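Local coordinates for B-type flagellar hook-associated protein 2 (PDB 5FHY), which caps the tip of the growing flagellar filament, helping flagellin subunits polymerise there and keeping them from leaking out of the central channel, and is essential for motility, at residues K123-K131 / V167-I175; A44-A55 / S113-T124. All blocks are in the same frame, centred on the assembly; numbering follows the deposited sequence.

Contact 1: residues K123-K131 / V167-I175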
ATOM      1  N   LYS B 123      49.945 -11.239  24.454  1.00 78.76           N
ATOM      2  CA  LYS B 123      50.512 -10.067  25.101  1.00 88.17           C
ATOM      3  C   LYS B 123      51.253  -9.236  24.065  1.00 89.95           C
ATOM      4  O   LYS B 123      52.221  -9.696  23.463  1.00 88.34           O
ATOM      5  CB  LYS B 123      51.446 -10.472  26.241  1.00 88.91           C
ATOM      6  CG  LYS B 123      51.849  -9.329  27.158  1.00 96.08           C
ATOM      7  CD  LYS B 123      50.711  -8.917  28.073  1.00102.82           C
ATOM      8  CE  LYS B 123      50.991  -7.583  28.749  1.00106.44           C
ATOM      9  NZ  LYS B 123      50.239  -6.468  28.112  1.00109.60           N
ATOM     10  N   THR B 124      50.795  -8.008  23.864  1.00 86.19           N
ATOM     11  CA  THR B 124      51.448  -7.100  22.933  1.00 78.82           C
ATOM     12  C   THR B 124      52.534  -6.299  23.643  1.00 73.87           C
ATOM     13  O   THR B 124      52.454  -6.072  24.849  1.00 74.93           O
ATOM     14  CB  THR B 124      50.439  -6.136  22.288  1.00 78.15           C
ATOM     15  OG1 THR B 124      49.655  -5.504  23.310  1.00 76.86           O
ATOM     16  CG2 THR B 124      49.517  -6.882  21.329  1.00 67.49           C
ATOM     17  N   GLY B 125      53.554  -5.889  22.893  1.00 73.44           N
ATOM     18  CA  GLY B 125      54.598  -5.038  23.432  1.00 72.70           C
ATOM     19  C   GLY B 125      56.003  -5.527  23.139  1.00 75.04           C
ATOM     20  O   GLY B 125      56.188  -6.670  22.730  1.00 72.49           O
ATOM     21  N   ASP B 126      56.992  -4.659  23.333  1.00 82.98           N
ATOM     22  CA  ASP B 126      58.392  -5.033  23.154  1.00 87.55           C
ATOM     23  C   ASP B 126      58.833  -6.072  24.187  1.00 93.43           C
ATOM     24  O   ASP B 126      58.566  -5.926  25.378  1.00 93.92           O
ATOM     25  CB  ASP B 126      59.295  -3.799  23.254  1.00 93.19           C
ATOM     26  CG  ASP B 126      59.150  -2.865  22.065  1.00 98.12           C
ATOM     27  OD1 ASP B 126      59.016  -3.356  20.925  1.00 92.13           O
ATOM     28  OD2 ASP B 126      59.164  -1.633  22.279  1.00107.86           O
ATOM     29  N   GLY B 127      59.527  -7.109  23.728  1.00 92.63           N
ATOM     30  CA  GLY B 127      60.125  -8.086  24.622  1.00 87.39           C
ATOM     31  C   GLY B 127      59.222  -9.212  25.092  1.00 82.42           C
ATOM     32  O   GLY B 127      59.664 -10.109  25.807  1.00 78.51           O
ATOM     33  N   LYS B 128      57.954  -9.172  24.703  1.00 81.84           N
ATOM     34  CA  LYS B 128      57.018 -10.212  25.110  1.00 85.20           C
ATOM     35  C   LYS B 128      57.061 -11.357  24.101  1.00 78.39           C
ATOM     36  O   LYS B 128      56.025 -11.825  23.631  1.00 79.78           O
ATOM     37  CB  LYS B 128      55.591  -9.665  25.246  1.00 86.61           C
ATOM     38  CG  LYS B 128      55.395  -8.660  26.376  1.00 94.15           C
ATOM     39  CD  LYS B 128      55.808  -7.272  25.933  1.00104.76           C
ATOM     40  CE  LYS B 128      55.647  -6.234  27.025  1.00107.37           C
ATOM     41  NZ  LYS B 128      56.131  -4.907  26.550  1.00106.29           N
ATOM     42  N   ASP B 129      58.269 -11.801  23.771  1.00 76.19           N
ATOM     43  CA  ASP B 129      58.454 -12.903  22.833  1.00 80.23           C
ATOM     44  C   ASP B 129      58.277 -14.239  23.543  1.00 74.32           C
ATOM     45  O   ASP B 129      58.580 -14.357  24.728  1.00 70.24           O
ATOM     46  CB  ASP B 129      59.844 -12.835  22.185  1.00 88.09           C
ATOM     47  CG  ASP B 129      59.998 -11.655  21.233  1.00 91.39           C
ATOM     48  OD1 ASP B 129      59.056 -11.362  20.467  1.00 98.45           O
ATOM     49  OD2 ASP B 129      61.072 -11.017  21.255  1.00 85.67           O
ATOM     50  N   ILE B 130      57.794 -15.243  22.817  1.00 71.65           N
ATOM     51  CA  ILE B 130      57.643 -16.580  23.376  1.00 73.50           C
ATOM     52  C   ILE B 130      58.984 -17.312  23.335  1.00 79.67           C
ATOM     53  O   ILE B 130      59.633 -17.361  22.292  1.00 83.93           O
ATOM     54  CB  ILE B 130      56.577 -17.408  22.623  1.00 68.83           C
ATOM     55  CG1 ILE B 130      55.244 -16.661  22.574  1.00 67.25           C
ATOM     56  CG2 ILE B 130      56.380 -18.767  23.288  1.00 66.14           C
ATOM     57  CD1 ILE B 130      54.190 -17.357  21.733  1.00 60.58           C
ATOM     58  N   LYS B 131      59.394 -17.877  24.468  1.00 77.85           N
ATOM     59  CA  LYS B 131      60.655 -18.609  24.544  1.00 72.74           C
ATOM     60  C   LYS B 131      60.427 -20.040  25.020  1.00 72.46           C
ATOM     61  O   LYS B 131      59.605 -20.288  25.903  1.00 68.97           O
ATOM     62  CB  LYS B 131      61.643 -17.896  25.476  1.00 79.39           C
ATOM     63  CG  LYS B 131      63.003 -18.574  25.573  1.00 85.91           C
ATOM     64  CD  LYS B 131      64.003 -17.756  26.373  1.00 91.49           C
ATOM     65  CE  LYS B 131      65.415 -18.309  26.197  1.00101.39           C
ATOM     66  NZ  LYS B 131      66.454 -17.536  26.937  1.00108.90           N
ATOM     67  N   VAL B 167      56.830 -15.975  13.435  1.00 72.42           N
ATOM     68  CA  VAL B 167      55.867 -15.499  12.448  1.00 75.55           C
ATOM     69  C   VAL B 167      55.632 -14.003  12.648  1.00 80.80           C
ATOM     70  O   VAL B 167      55.630 -13.228  11.694  1.00 86.35           O
ATOM     71  CB  VAL B 167      54.529 -16.263  12.544  1.00 76.13           C
ATOM     72  CG1 VAL B 167      53.497 -15.664  11.591  1.00 68.82           C
ATOM     73  CG2 VAL B 167      54.739 -17.740  12.245  1.00 74.47           C
ATOM     74  N   THR B 168      55.434 -13.606  13.899  1.00 78.54           N
ATOM     75  CA  THR B 168      55.345 -12.195  14.252  1.00 73.60           C
ATOM     76  C   THR B 168      56.238 -11.901  15.446  1.00 75.45           C
ATOM     77  O   THR B 168      56.363 -12.728  16.352  1.00 78.88           O
ATOM     78  CB  THR B 168      53.905 -11.774  14.598  1.00 76.25           C
ATOM     79  OG1 THR B 168      53.496 -12.432  15.802  1.00 88.37           O
ATOM     80  CG2 THR B 168      52.941 -12.141  13.481  1.00 72.91           C
ATOM     81  N   LYS B 169      56.852 -10.723  15.454  1.00 73.24           N
ATOM     82  CA  LYS B 169      57.634 -10.295  16.607  1.00 74.99           C
ATOM     83  C   LYS B 169      56.756  -9.499  17.545  1.00 70.72           C
ATOM     84  O   LYS B 169      56.010  -8.631  17.099  1.00 74.22           O
ATOM     85  CB  LYS B 169      58.827  -9.431  16.186  1.00 84.12           C
ATOM     86  CG  LYS B 169      59.901 -10.151  15.402  1.00 89.43           C
ATOM     87  CD  LYS B 169      60.843 -10.943  16.292  1.00 92.94           C
ATOM     88  CE  LYS B 169      61.802 -10.032  17.043  1.00 95.18           C
ATOM     89  NZ  LYS B 169      62.947 -10.792  17.612  1.00 97.28           N
ATOM     90  N   ALA B 170      56.844  -9.777  18.840  1.00 67.54           N
ATOM     91  CA  ALA B 170      56.167  -8.936  19.813  1.00 76.83           C
ATOM     92  C   ALA B 170      56.877  -7.588  19.830  1.00 76.79           C
ATOM     93  O   ALA B 170      58.105  -7.524  19.870  1.00 69.57           O
ATOM     94  CB  ALA B 170      56.168  -9.578  21.192  1.00 71.13           C
ATOM     95  N   ALA B 171      56.107  -6.509  19.797  1.00 74.26           N
ATOM     96  CA  ALA B 171      56.697  -5.183  19.697  1.00 75.00           C
ATOM     97  C   ALA B 171      55.711  -4.096  20.098  1.00 80.72           C
ATOM     98  O   ALA B 171      54.497  -4.304  20.075  1.00 82.95           O
ATOM     99  CB  ALA B 171      57.198  -4.938  18.282  1.00 63.59           C
ATOM    100  N   ASN B 172      56.238  -2.927  20.445  1.00 68.67           N
ATOM    101  CA  ASN B 172      55.379  -1.788  20.719  1.00 69.31           C
ATOM    102  C   ASN B 172      54.965  -1.142  19.409  1.00 71.68           C
ATOM    103  O   ASN B 172      55.670  -1.252  18.406  1.00 70.02           O
ATOM    104  CB  ASN B 172      56.080  -0.750  21.599  1.00 65.60           C
ATOM    105  CG  ASN B 172      56.193  -1.178  23.049  1.00 68.08           C
ATOM    106  OD1 ASN B 172      56.157  -2.361  23.372  1.00 73.93           O
ATOM    107  ND2 ASN B 172      56.334  -0.204  23.936  1.00 74.08           N
ATOM    108  N   GLY B 173      53.830  -0.456  19.424  1.00 78.84           N
ATOM    109  CA  GLY B 173      53.412   0.323  18.277  1.00 78.05           C
ATOM    110  C   GLY B 173      53.890   1.750  18.450  1.00 75.58           C
ATOM    111  O   GLY B 173      54.568   2.071  19.429  1.00 66.91           O
ATOM    112  N   GLU B 174      53.549   2.613  17.500  1.00 76.39           N
ATOM    113  CA  GLU B 174      53.926   4.015  17.595  1.00 78.34           C
ATOM    114  C   GLU B 174      52.853   4.912  17.008  1.00 81.52           C
ATOM    115  O   GLU B 174      52.328   4.650  15.927  1.00 77.66           O
ATOM    116  CB  GLU B 174      55.253   4.278  16.880  1.00 82.17           C
ATOM    117  CG  GLU B 174      55.833   5.660  17.161  1.00 88.09           C
ATOM    118  CD  GLU B 174      57.122   5.931  16.406  1.00 91.43           C
ATOM    119  OE1 GLU B 174      57.167   5.664  15.188  1.00 87.01           O
ATOM    120  OE2 GLU B 174      58.095   6.401  17.032  1.00100.69           O
ATOM    121  N   ILE B 175      52.534   5.975  17.735  1.00 82.19           N
ATOM    122  CA  ILE B 175      51.660   7.018  17.229  1.00 80.49           C
ATOM    123  C   ILE B 175      52.343   8.361  17.422  1.00 77.48           C
ATOM    124  O   ILE B 175      53.339   8.467  18.135  1.00 71.69           O
ATOM    125  CB  ILE B 175      50.288   7.028  17.941  1.00 77.05           C
ATOM    126  CG1 ILE B 175      50.445   7.426  19.409  1.00 79.07           C
ATOM    127  CG2 ILE B 175      49.612   5.670  17.852  1.00 79.54           C
ATOM    128  CD1 ILE B 175      49.151   7.373  20.187  1.00 79.17           C
TER
HETATM  129  O   HOH W   1      60.133  -8.502  21.291  1.00 65.49           O
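A type II beta turn from Gly125 to Lys128 packs against the extended connection Lys169-Asn172, at the junction between the domain holding strand 130-136 and the one holding strand 173-177. Asp126 in the turn and Asp129 just after it each accept a backbone N-H of the facing segment. Asn172 N donates to Asp126 OD1 at 2.9 Å, meeting it from above the carboxylate plane; Asp126 N also faces Asn172 OD1, at a modelled separation too short to be trusted in detail. In both residues CG lies anti to the carbonyl carbon and beside its own backbone N (chi1 -70° for Asp126, -74° for Asn172), which lays carboxylate and amide over one another, their planes 4° apart, with Asp126 OD2 3.1 Å from Asn172 CG. Just past the turn, Asp129 OD1 takes the N-H of Ala170 at 3.2 Å, nearly in line with its C-O bond. Between these two grips the methyl of Ala170 points into the turn, where CB rests 3.3 Å from both Gly125 O and Lys128 O. A water links the two segments: it accepts from Gly127 N and donates to Asp129 OD2 and to Ala170 O, the last at 2.7 Å. Lys128 folds back, its chain bent at chi2, so that NZ bonds Asp126 O at 2.9 Å, a side-chain-to-backbone link across the turn. Beyond the pair, Asn172 ND2 reaches Ser183 OG. Lys169 NZ stays 4.1 Å from Asp129 OD2, too far for a salt bridge, though its charge would probably favour the ionised carboxylate. The turn is thus held chiefly by aspartate carboxylate oxygens that take up backbone N-H groups and by the water, polar bonds that surround the buried Ala170 methyl.

Contact 2: residues A44-A55 / S113-T124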
ATOM      1  N   ALA B  44      51.008  -2.234  17.916  1.00 79.22           N
ATOM      2  CA  ALA B  44      51.645  -3.133  18.869  1.00 70.83           C
ATOM      3  C   ALA B  44      51.347  -4.565  18.447  1.00 78.98           C
ATOM      4  O   ALA B  44      50.217  -4.888  18.082  1.00 78.82           O
ATOM      5  CB  ALA B  44      51.156  -2.869  20.282  1.00 63.51           C
ATOM      6  N   THR B  45      52.358  -5.423  18.492  1.00 83.66           N
ATOM      7  CA  THR B  45      52.185  -6.804  18.060  1.00 86.32           C
ATOM      8  C   THR B  45      52.487  -7.798  19.172  1.00 84.47           C
ATOM      9  O   THR B  45      53.166  -7.474  20.147  1.00 67.16           O
ATOM     10  CB  THR B  45      53.077  -7.133  16.847  1.00 81.27           C
ATOM     11  OG1 THR B  45      54.455  -6.963  17.204  1.00 93.95           O
ATOM     12  CG2 THR B  45      52.749  -6.228  15.673  1.00 67.29           C
ATOM     13  N   SER B  46      51.967  -9.012  19.020  1.00 87.41           N
ATOM     14  CA  SER B  46      52.224 -10.076  19.978  1.00 81.86           C
ATOM     15  C   SER B  46      53.132 -11.114  19.338  1.00 78.14           C
ATOM     16  O   SER B  46      53.435 -11.027  18.152  1.00 79.14           O
ATOM     17  CB  SER B  46      50.915 -10.714  20.450  1.00 74.16           C
ATOM     18  OG  SER B  46      50.198 -11.286  19.368  1.00 76.78           O
ATOM     19  N   SER B  47      53.574 -12.090  20.118  1.00 78.24           N
ATOM     20  CA  SER B  47      54.510 -13.076  19.604  1.00 80.91           C
ATOM     21  C   SER B  47      53.789 -14.279  19.011  1.00 77.89           C
ATOM     22  O   SER B  47      52.762 -14.722  19.529  1.00 76.50           O
ATOM     23  CB  SER B  47      55.465 -13.534  20.707  1.00 86.13           C
ATOM     24  OG  SER B  47      56.408 -14.467  20.210  1.00 85.80           O
ATOM     25  N   LYS B  48      54.347 -14.803  17.925  1.00 72.27           N
ATOM     26  CA  LYS B  48      53.844 -16.015  17.292  1.00 73.64           C
ATOM     27  C   LYS B  48      55.013 -16.710  16.611  1.00 81.18           C
ATOM     28  O   LYS B  48      55.644 -16.155  15.706  1.00 77.19           O
ATOM     29  CB  LYS B  48      52.727 -15.703  16.288  1.00 69.36           C
ATOM     30  CG  LYS B  48      52.211 -16.923  15.524  1.00 70.88           C
ATOM     31  CD  LYS B  48      50.949 -16.615  14.724  1.00 74.66           C
ATOM     32  CE  LYS B  48      50.500 -17.821  13.905  1.00 80.05           C
ATOM     33  NZ  LYS B  48      49.286 -17.547  13.082  1.00 86.19           N
ATOM     34  N   ILE B  49      55.316 -17.922  17.064  1.00 71.75           N
ATOM     35  CA  ILE B  49      56.478 -18.635  16.564  1.00 77.06           C
ATOM     36  C   ILE B  49      56.108 -20.003  16.022  1.00 74.38           C
ATOM     37  O   ILE B  49      55.014 -20.513  16.270  1.00 82.08           O
ATOM     38  CB  ILE B  49      57.537 -18.817  17.667  1.00 73.57           C
ATOM     39  CG1 ILE B  49      57.073 -19.856  18.690  1.00 81.97           C
ATOM     40  CG2 ILE B  49      57.838 -17.489  18.344  1.00 72.42           C
ATOM     41  CD1 ILE B  49      58.131 -20.249  19.687  1.00 82.50           C
ATOM     42  N   ALA B  50      57.038 -20.597  15.286  1.00 75.58           N
ATOM     43  CA  ALA B  50      56.859 -21.942  14.756  1.00 77.37           C
ATOM     44  C   ALA B  50      58.112 -22.749  15.054  1.00 78.90           C
ATOM     45  O   ALA B  50      59.218 -22.340  14.708  1.00 79.22           O
ATOM     46  CB  ALA B  50      56.580 -21.908  13.264  1.00 77.99           C
ATOM     47  N   LEU B  51      57.940 -23.894  15.702  1.00 68.03           N
ATOM     48  CA  LEU B  51      59.084 -24.718  16.085  1.00 70.91           C
ATOM     49  C   LEU B  51      59.509 -25.594  14.914  1.00 67.13           C
ATOM     50  O   LEU B  51      58.916 -25.521  13.842  1.00 67.31           O
ATOM     51  CB  LEU B  51      58.760 -25.567  17.318  1.00 59.54           C
ATOM     52  CG  LEU B  51      58.203 -24.798  18.521  1.00 62.27           C
ATOM     53  CD1 LEU B  51      57.860 -25.744  19.656  1.00 60.00           C
ATOM     54  CD2 LEU B  51      59.182 -23.716  18.982  1.00 63.28           C
ATOM     55  N   GLN B  52      60.546 -26.403  15.115  1.00 65.59           N
ATOM     56  CA  GLN B  52      61.045 -27.272  14.054  1.00 72.63           C
ATOM     57  C   GLN B  52      59.969 -28.236  13.578  1.00 76.08           C
ATOM     58  O   GLN B  52      59.128 -28.673  14.365  1.00 75.59           O
ATOM     59  CB  GLN B  52      62.266 -28.070  14.527  1.00 84.43           C
ATOM     60  CG  GLN B  52      63.575 -27.308  14.481  1.00 99.84           C
ATOM     61  CD  GLN B  52      64.772 -28.164  14.859  1.00107.56           C
ATOM     62  OE1 GLN B  52      64.910 -29.297  14.396  1.00105.74           O
ATOM     63  NE2 GLN B  52      65.646 -27.622  15.705  1.00104.97           N
ATOM     64  N   ALA B  53      59.996 -28.558  12.288  1.00 77.51           N
ATOM     65  CA  ALA B  53      59.052 -29.514  11.727  1.00 75.07           C
ATOM     66  C   ALA B  53      59.537 -30.912  12.058  1.00 85.84           C
ATOM     67  O   ALA B  53      60.731 -31.197  11.978  1.00 91.27           O
ATOM     68  CB  ALA B  53      58.904 -29.330  10.227  1.00 66.52           C
ATOM     69  N   ILE B  54      58.613 -31.781  12.438  1.00 82.35           N
ATOM     70  CA  ILE B  54      58.970 -33.142  12.796  1.00 78.66           C
ATOM     71  C   ILE B  54      58.668 -34.086  11.640  1.00 73.21           C
ATOM     72  O   ILE B  54      57.521 -34.213  11.213  1.00 75.13           O
ATOM     73  CB  ILE B  54      58.225 -33.592  14.066  1.00 81.03           C
ATOM     74  CG1 ILE B  54      58.389 -32.543  15.169  1.00 75.59           C
ATOM     75  CG2 ILE B  54      58.734 -34.938  14.531  1.00 74.09           C
ATOM     76  CD1 ILE B  54      59.824 -32.282  15.539  1.00 69.06           C
ATOM     77  N   ALA B  55      59.711 -34.735  11.128  1.00 75.09           N
ATOM     78  CA  ALA B  55      59.556 -35.685  10.032  1.00 81.58           C
ATOM     79  C   ALA B  55      58.822 -36.929  10.510  1.00 91.26           C
ATOM     80  O   ALA B  55      59.074 -37.426  11.609  1.00 84.59           O
ATOM     81  CB  ALA B  55      60.911 -36.054   9.450  1.00 79.50           C
ATOM     82  N   SER B 113      57.433 -30.300   5.146  1.00 85.04           N
ATOM     83  CA  SER B 113      58.546 -30.708   5.995  1.00 86.22           C
ATOM     84  C   SER B 113      58.077 -31.672   7.077  1.00 83.72           C
ATOM     85  O   SER B 113      58.877 -32.394   7.675  1.00 82.85           O
ATOM     86  CB  SER B 113      59.205 -29.488   6.646  1.00 85.25           C
ATOM     87  OG  SER B 113      59.675 -28.571   5.675  1.00 95.22           O
ATOM     88  N   GLY B 114      56.774 -31.666   7.333  1.00 81.32           N
ATOM     89  CA  GLY B 114      56.195 -32.491   8.374  1.00 79.21           C
ATOM     90  C   GLY B 114      55.149 -31.725   9.159  1.00 75.30           C
ATOM     91  O   GLY B 114      54.446 -30.873   8.615  1.00 69.97           O
ATOM     92  N   SER B 115      55.040 -32.044  10.443  1.00 75.55           N
ATOM     93  CA  SER B 115      54.155 -31.320  11.345  1.00 71.90           C
ATOM     94  C   SER B 115      55.003 -30.618  12.403  1.00 76.95           C
ATOM     95  O   SER B 115      56.069 -31.103  12.768  1.00 91.10           O
ATOM     96  CB  SER B 115      53.138 -32.259  11.998  1.00 69.92           C
ATOM     97  OG  SER B 115      52.289 -32.857  11.036  1.00 77.14           O
ATOM     98  N   ARG B 116      54.537 -29.474  12.885  1.00 68.75           N
ATOM     99  CA  ARG B 116      55.300 -28.698  13.856  1.00 68.78           C
ATOM    100  C   ARG B 116      54.372 -27.988  14.824  1.00 70.77           C
ATOM    101  O   ARG B 116      53.192 -27.787  14.536  1.00 78.10           O
ATOM    102  CB  ARG B 116      56.188 -27.672  13.146  1.00 68.54           C
ATOM    103  CG  ARG B 116      55.443 -26.442  12.636  1.00 63.14           C
ATOM    104  CD  ARG B 116      56.389 -25.504  11.903  1.00 60.93           C
ATOM    105  NE  ARG B 116      56.742 -26.051  10.598  1.00 62.78           N
ATOM    106  CZ  ARG B 116      57.852 -25.756   9.933  1.00 64.33           C
ATOM    107  NH1 ARG B 116      58.737 -24.913  10.449  1.00 68.27           N
ATOM    108  NH2 ARG B 116      58.077 -26.312   8.751  1.00 79.40           N
ATOM    109  N   LEU B 117      54.906 -27.598  15.974  1.00 63.52           N
ATOM    110  CA  LEU B 117      54.106 -26.873  16.949  1.00 68.64           C
ATOM    111  C   LEU B 117      54.136 -25.385  16.634  1.00 65.46           C
ATOM    112  O   LEU B 117      55.194 -24.825  16.358  1.00 67.42           O
ATOM    113  CB  LEU B 117      54.611 -27.130  18.369  1.00 76.47           C
ATOM    114  CG  LEU B 117      54.325 -28.514  18.954  1.00 72.25           C
ATOM    115  CD1 LEU B 117      55.248 -28.808  20.128  1.00 72.66           C
ATOM    116  CD2 LEU B 117      52.864 -28.637  19.360  1.00 76.87           C
ATOM    117  N   VAL B 118      52.967 -24.753  16.667  1.00 63.82           N
ATOM    118  CA  VAL B 118      52.863 -23.322  16.414  1.00 65.14           C
ATOM    119  C   VAL B 118      52.264 -22.669  17.653  1.00 71.17           C
ATOM    120  O   VAL B 118      51.143 -22.986  18.056  1.00 76.81           O
ATOM    121  CB  VAL B 118      52.004 -23.016  15.164  1.00 68.30           C
ATOM    122  CG1 VAL B 118      51.771 -21.512  15.022  1.00 65.81           C
ATOM    123  CG2 VAL B 118      52.670 -23.574  13.911  1.00 60.57           C
ATOM    124  N   LEU B 119      53.023 -21.768  18.265  1.00 68.31           N
ATOM    125  CA  LEU B 119      52.621 -21.181  19.535  1.00 71.37           C
ATOM    126  C   LEU B 119      52.341 -19.688  19.397  1.00 69.99           C
ATOM    127  O   LEU B 119      53.062 -18.971  18.704  1.00 72.87           O
ATOM    128  CB  LEU B 119      53.696 -21.435  20.596  1.00 76.85           C
ATOM    129  CG  LEU B 119      53.892 -22.872  21.102  1.00 74.83           C
ATOM    130  CD1 LEU B 119      54.647 -23.744  20.096  1.00 65.61           C
ATOM    131  CD2 LEU B 119      54.617 -22.857  22.436  1.00 80.98           C
ATOM    132  N   SER B 120      51.272 -19.231  20.043  1.00 67.40           N
ATOM    133  CA  SER B 120      50.871 -17.828  19.972  1.00 69.02           C
ATOM    134  C   SER B 120      50.695 -17.214  21.355  1.00 76.89           C
ATOM    135  O   SER B 120      50.272 -17.884  22.295  1.00 80.93           O
ATOM    136  CB  SER B 120      49.566 -17.674  19.184  1.00 64.17           C
ATOM    137  OG  SER B 120      49.723 -18.066  17.833  1.00 71.30           O
ATOM    138  N   SER B 121      51.012 -15.929  21.469  1.00 70.02           N
ATOM    139  CA  SER B 121      50.790 -15.192  22.705  1.00 73.47           C
ATOM    140  C   SER B 121      49.836 -14.029  22.457  1.00 77.81           C
ATOM    141  O   SER B 121      49.748 -13.524  21.343  1.00 84.89           O
ATOM    142  CB  SER B 121      52.115 -14.682  23.271  1.00 73.39           C
ATOM    143  OG  SER B 121      51.891 -13.747  24.309  1.00 74.94           O
ATOM    144  N   THR B 122      49.116 -13.606  23.489  1.00 75.50           N
ATOM    145  CA  THR B 122      48.187 -12.493  23.336  1.00 80.28           C
ATOM    146  C   THR B 122      48.715 -11.203  23.953  1.00 79.71           C
ATOM    147  O   THR B 122      48.022 -10.185  23.964  1.00 79.88           O
ATOM    148  CB  THR B 122      46.818 -12.808  23.964  1.00 80.03           C
ATOM    149  OG1 THR B 122      46.975 -13.046  25.369  1.00 80.72           O
ATOM    150  CG2 THR B 122      46.200 -14.025  23.309  1.00 76.17           C
ATOM    151  N   LYS B 123      49.945 -11.239  24.454  1.00 78.76           N
ATOM    152  CA  LYS B 123      50.512 -10.067  25.101  1.00 88.17           C
ATOM    153  C   LYS B 123      51.253  -9.236  24.065  1.00 89.95           C
ATOM    154  O   LYS B 123      52.221  -9.696  23.463  1.00 88.34           O
ATOM    155  CB  LYS B 123      51.446 -10.472  26.241  1.00 88.91           C
ATOM    156  CG  LYS B 123      51.849  -9.329  27.158  1.00 96.08           C
ATOM    157  CD  LYS B 123      50.711  -8.917  28.073  1.00102.82           C
ATOM    158  CE  LYS B 123      50.991  -7.583  28.749  1.00106.44           C
ATOM    159  NZ  LYS B 123      50.239  -6.468  28.112  1.00109.60           N
ATOM    160  N   THR B 124      50.795  -8.008  23.864  1.00 86.19           N
ATOM    161  CA  THR B 124      51.448  -7.100  22.933  1.00 78.82           C
ATOM    162  C   THR B 124      52.534  -6.299  23.643  1.00 73.87           C
ATOM    163  O   THR B 124      52.454  -6.072  24.849  1.00 74.93           O
ATOM    164  CB  THR B 124      50.439  -6.136  22.288  1.00 78.15           C
ATOM    165  OG1 THR B 124      49.655  -5.504  23.310  1.00 76.86           O
ATOM    166  CG2 THR B 124      49.517  -6.882  21.329  1.00 67.49           C
TER
HETATM  167  O   HOH W   2      57.390 -28.780  16.406  1.00 57.95           O
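Ala44 CB meets Thr124 CB at 3.9 Å where the two segments begin to run side by side, and Thr45 O receives a CA-H...O contact from Thr124. Ser46 places OG 3.0 Å from Ser121 O, its CB lying close to Lys123 O. From Ser47 the pairing becomes an antiparallel ladder, with Ser121 N donating to Ser47 O. Lys48, extended with CG anti to the backbone N (chi1 176°), runs its methylenes past Ser120 OG, 3.6 Å from CG, toward Val118. Ile49 and Leu119 form a hydrogen-bonded pair through both N-H groups. Ala50 faces Val118 in a non-hydrogen-bonded pair, and Leu51 N donates to Leu117 O at 3.0 Å, almost straight, while Leu51 CD1 touches Leu117 CB and Leu119 CD1, the latter at 3.8 Å. At Gln52 the ladder breaks, and a water bridges Gln52 O and Leu117 N. Ala53 CB lies over one face of the Arg116 guanidinium, 3.5 Å from NH2; the same nitrogen forms a salt bridge with Asp111. Pairing resumes one residue out of register at Ile54, whose N bonds Ser115 O at 2.7 Å. In this four-stranded antiparallel sheet, strand 48-50 lies between 165-166 and 114-121, the latter within the flagellin hook IN motif; Leu117 and Leu119 pack on helix 88-98, whereas Val118 and Ser120 contact strand 104-111, and Lys48 makes a cation-pi contact with Tyr36 of a second subunit.

From the N terminus, the chain leaves strand 34-42 of one sheet and enters residues 44-55, which later pair with 113-124. Contact 2 therefore closes a loop of 57 residues holding strands 65-71, 74-81 and 104-111 and helix 88-98. The chain continues directly through the shared Lys123 and Thr124 into the turn of contact 1, which closes a second loop of 35 residues when 167-175 returns, its last residues opening strand 173-177. The two loops follow in series, neither nested nor crossed. They meet where Lys169 O approaches Thr45 OG1 and Lys128 O packs on Ser47 CB, so the outgoing segment 44-55 and the returning segment 167-175 run together where the two sheet-containing domains join.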